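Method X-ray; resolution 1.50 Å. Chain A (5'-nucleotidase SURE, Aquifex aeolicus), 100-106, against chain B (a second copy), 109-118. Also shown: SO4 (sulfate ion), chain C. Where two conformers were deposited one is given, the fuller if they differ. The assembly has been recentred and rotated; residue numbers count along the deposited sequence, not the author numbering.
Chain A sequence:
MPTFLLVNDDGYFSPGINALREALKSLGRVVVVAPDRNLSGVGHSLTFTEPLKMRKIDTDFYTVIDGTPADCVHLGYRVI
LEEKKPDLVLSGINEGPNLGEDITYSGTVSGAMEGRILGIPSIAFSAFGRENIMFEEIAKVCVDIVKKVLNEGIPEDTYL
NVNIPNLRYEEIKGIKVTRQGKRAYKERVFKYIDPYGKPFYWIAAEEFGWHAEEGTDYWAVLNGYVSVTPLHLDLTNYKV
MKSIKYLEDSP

Chain A, residues 100-106: GEDITYS
Chain B, residues 109-118: VSGAMEGRIL

A short 3-10 segment of chain A, residues 101-105, lies against a helix of the second copy that is already under way at Val B109 and runs to Ile B117. The register is antiparallel in sense: the CA atoms of Glu A101 and Ile B117 are 8.0 Å apart, those of Thr A104 and Ser B110 8.2 Å. Together the stretches bury 307 Å².

Gly A100 (phi/psi 59/-141) makes no contact, but its O accepts from Ile A103 N at 3.2 Å, opening the 3-10 turn. Glu A101 (-62/-28) points its CA-to-CB bond toward the helix; with chi1 and chi2 both m and chi3 -12°, its OE1 reaches 3.6 Å from Ile B117 CD1, a packing contact in which Ile B117 is m, t. The CA-to-CB bond of Asp A102 (-72/-6; chi1 m, chi2 -48°) points away, though the end of the side chain comes nearer without making contact; its O takes Tyr A105 N at 3.1 Å. Ile A103 (-56/-38; m, t) is out of reach.

Thr A104 (-56/-30, chi1 m) points toward the helix, its OG1 3.4 Å from Met B113 SD. Met B113, itself directed toward chain A, is t, t, p, and that last turn carries its CE to the tyrosine.

Tyr A105 (-97/0, chi1 m, chi2 -66°) leaves its backbone sideways, yet its end makes the closest approach. Its OH donates to Glu B114 OE2 at 2.6 Å, a short hydrogen bond with the acceptor at the ring edge, near the plane. Glu B114 also starts sideways, and m, m with chi3 -16° brings its carboxylate within range. Met B113 CE lies 3.8 Å from Tyr A105 CZ, adding apolar packing, while Ser B110 CB (chi1 p) is 3.6 Å from Tyr A105 OH.

Ser A106 (-86/127, chi1 t) is out of reach of the helix of chain B; it occupies the N-cap position of the helix that follows, and its OG donates to sulfate O3 at 2.8 Å.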

# COMPACT_ATOMS: atom_id res chain seq x y z
N GLY A 100 13.38 20.48 9.67
CA GLY A 100 14.01 20.91 8.44
C GLY A 100 13.14 20.68 7.22
O GLY A 100 11.92 20.80 7.24
N GLU A 101 13.81 20.28 6.15
CA GLU A 101 13.17 20.09 4.85
C GLU A 101 12.11 19.03 4.86
O GLU A 101 11.13 19.04 4.06
CB GLU A 101 14.23 19.67 3.80
CG GLU A 101 15.24 20.73 3.50
CD GLU A 101 14.61 22.05 3.08
OE1 GLU A 101 13.39 22.09 2.81
OE2 GLU A 101 15.35 23.06 3.02
N ASP A 102 12.26 18.07 5.76
CA ASP A 102 11.34 16.94 5.84
C ASP A 102 9.91 17.26 6.40
O ASP A 102 8.98 16.44 6.35
CB ASP A 102 12.10 15.80 6.50
CG ASP A 102 13.31 15.35 5.63
OD1 ASP A 102 13.13 15.14 4.39
OD2 ASP A 102 14.44 15.25 6.14
N ILE A 103 9.73 18.48 6.86
CA ILE A 103 8.41 18.95 7.34
C ILE A 103 7.32 18.78 6.26
O ILE A 103 6.18 18.42 6.55
CB ILE A 103 8.53 20.39 7.82
CG1 ILE A 103 9.36 20.46 9.11
CG2 ILE A 103 7.20 21.09 8.01
CD1 ILE A 103 9.82 21.92 9.44
N THR A 104 7.67 19.03 5.00
CA THR A 104 6.74 18.92 3.87
C THR A 104 6.07 17.56 3.73
O THR A 104 4.97 17.45 3.23
CB THR A 104 7.48 19.18 2.55
OG1 THR A 104 7.99 20.52 2.58
CG2 THR A 104 6.56 18.99 1.38
N TYR A 105 6.77 16.51 4.15
CA TYR A 105 6.31 15.15 4.00
C TYR A 105 5.62 14.58 5.25
O TYR A 105 5.18 13.42 5.28
CB TYR A 105 7.50 14.26 3.65
CG TYR A 105 8.21 14.66 2.37
CD1 TYR A 105 7.57 14.57 1.16
CD2 TYR A 105 9.49 15.15 2.39
CE1 TYR A 105 8.23 14.92 -0.02
CE2 TYR A 105 10.17 15.51 1.22
CZ TYR A 105 9.51 15.41 0.01
OH TYR A 105 10.16 15.75 -1.17
N SER A 106 5.54 15.39 6.30
CA SER A 106 5.06 14.89 7.60
C SER A 106 3.54 14.91 7.75
O SER A 106 2.88 15.96 7.57
CB SER A 106 5.62 15.79 8.69
OG SER A 106 5.00 15.54 9.96
N VAL B 109 4.84 18.52 -7.19
CA VAL B 109 5.43 19.73 -6.60
C VAL B 109 6.68 19.35 -5.78
O VAL B 109 7.67 20.03 -5.85
CB VAL B 109 4.40 20.51 -5.76
CG1 VAL B 109 5.06 21.70 -5.11
CG2 VAL B 109 3.24 20.96 -6.63
N SER B 110 6.62 18.24 -5.04
CA SER B 110 7.76 17.87 -4.19
C SER B 110 9.02 17.56 -5.04
O SER B 110 10.15 17.84 -4.61
CB SER B 110 7.38 16.73 -3.26
OG SER B 110 7.21 15.55 -3.92
N GLY B 111 8.83 17.06 -6.26
CA GLY B 111 9.98 16.85 -7.14
C GLY B 111 10.70 18.17 -7.42
O GLY B 111 11.95 18.26 -7.37
N ALA B 112 9.93 19.20 -7.78
CA ALA B 112 10.53 20.51 -8.03
C ALA B 112 11.20 21.05 -6.73
O ALA B 112 12.29 21.62 -6.76
CB ALA B 112 9.54 21.49 -8.60
N MET B 113 10.51 20.89 -5.60
CA MET B 113 11.04 21.33 -4.33
C MET B 113 12.41 20.73 -4.05
O MET B 113 13.33 21.42 -3.66
CB MET B 113 10.07 20.94 -3.21
CG MET B 113 10.52 21.47 -1.86
SD MET B 113 9.56 20.79 -0.47
CE MET B 113 10.15 19.10 -0.52
N GLU B 114 12.51 19.43 -4.29
CA GLU B 114 13.77 18.72 -4.09
C GLU B 114 14.89 19.28 -4.98
O GLU B 114 16.06 19.37 -4.58
CB GLU B 114 13.60 17.21 -4.25
CG GLU B 114 12.76 16.60 -3.15
CD GLU B 114 13.42 16.59 -1.77
OE1 GLU B 114 14.64 16.79 -1.65
OE2 GLU B 114 12.67 16.36 -0.79
N GLY B 115 14.54 19.55 -6.24
CA GLY B 115 15.56 20.20 -7.09
C GLY B 115 16.06 21.50 -6.48
O GLY B 115 17.27 21.74 -6.42
N ARG B 116 15.14 22.31 -5.95
CA ARG B 116 15.53 23.59 -5.35
C ARG B 116 16.33 23.38 -4.05
O ARG B 116 17.28 24.13 -3.77
CB ARG B 116 14.28 24.49 -5.15
CG ARG B 116 14.54 25.90 -4.55
CD ARG B 116 15.71 26.70 -5.24
NE ARG B 116 15.40 27.70 -6.27
CZ ARG B 116 16.31 28.27 -7.08
NH1 ARG B 116 15.93 29.17 -7.99
NH2 ARG B 116 17.60 27.97 -6.96
N ILE B 117 15.98 22.33 -3.30
CA ILE B 117 16.76 21.98 -2.08
C ILE B 117 18.23 21.70 -2.45
O ILE B 117 19.18 22.07 -1.72
CB ILE B 117 16.16 20.77 -1.37
CG1 ILE B 117 14.88 21.21 -0.65
CG2 ILE B 117 17.14 20.16 -0.35
CD1 ILE B 117 13.99 20.08 -0.12
N LEU B 118 18.41 21.05 -3.60
CA LEU B 118 19.75 20.72 -4.11
C LEU B 118 20.45 21.89 -4.77
O LEU B 118 21.59 21.73 -5.23
CB LEU B 118 19.65 19.55 -5.11
CG LEU B 118 19.28 18.20 -4.49
CD1 LEU B 118 18.96 17.13 -5.55
CD2 LEU B 118 20.42 17.68 -3.56
S SO4 C . 4.91 11.63 10.41
O1 SO4 C . 6.12 10.95 10.87
O2 SO4 C . 3.75 10.85 10.92
O3 SO4 C . 4.82 12.93 10.96
O4 SO4 C . 4.84 11.69 8.91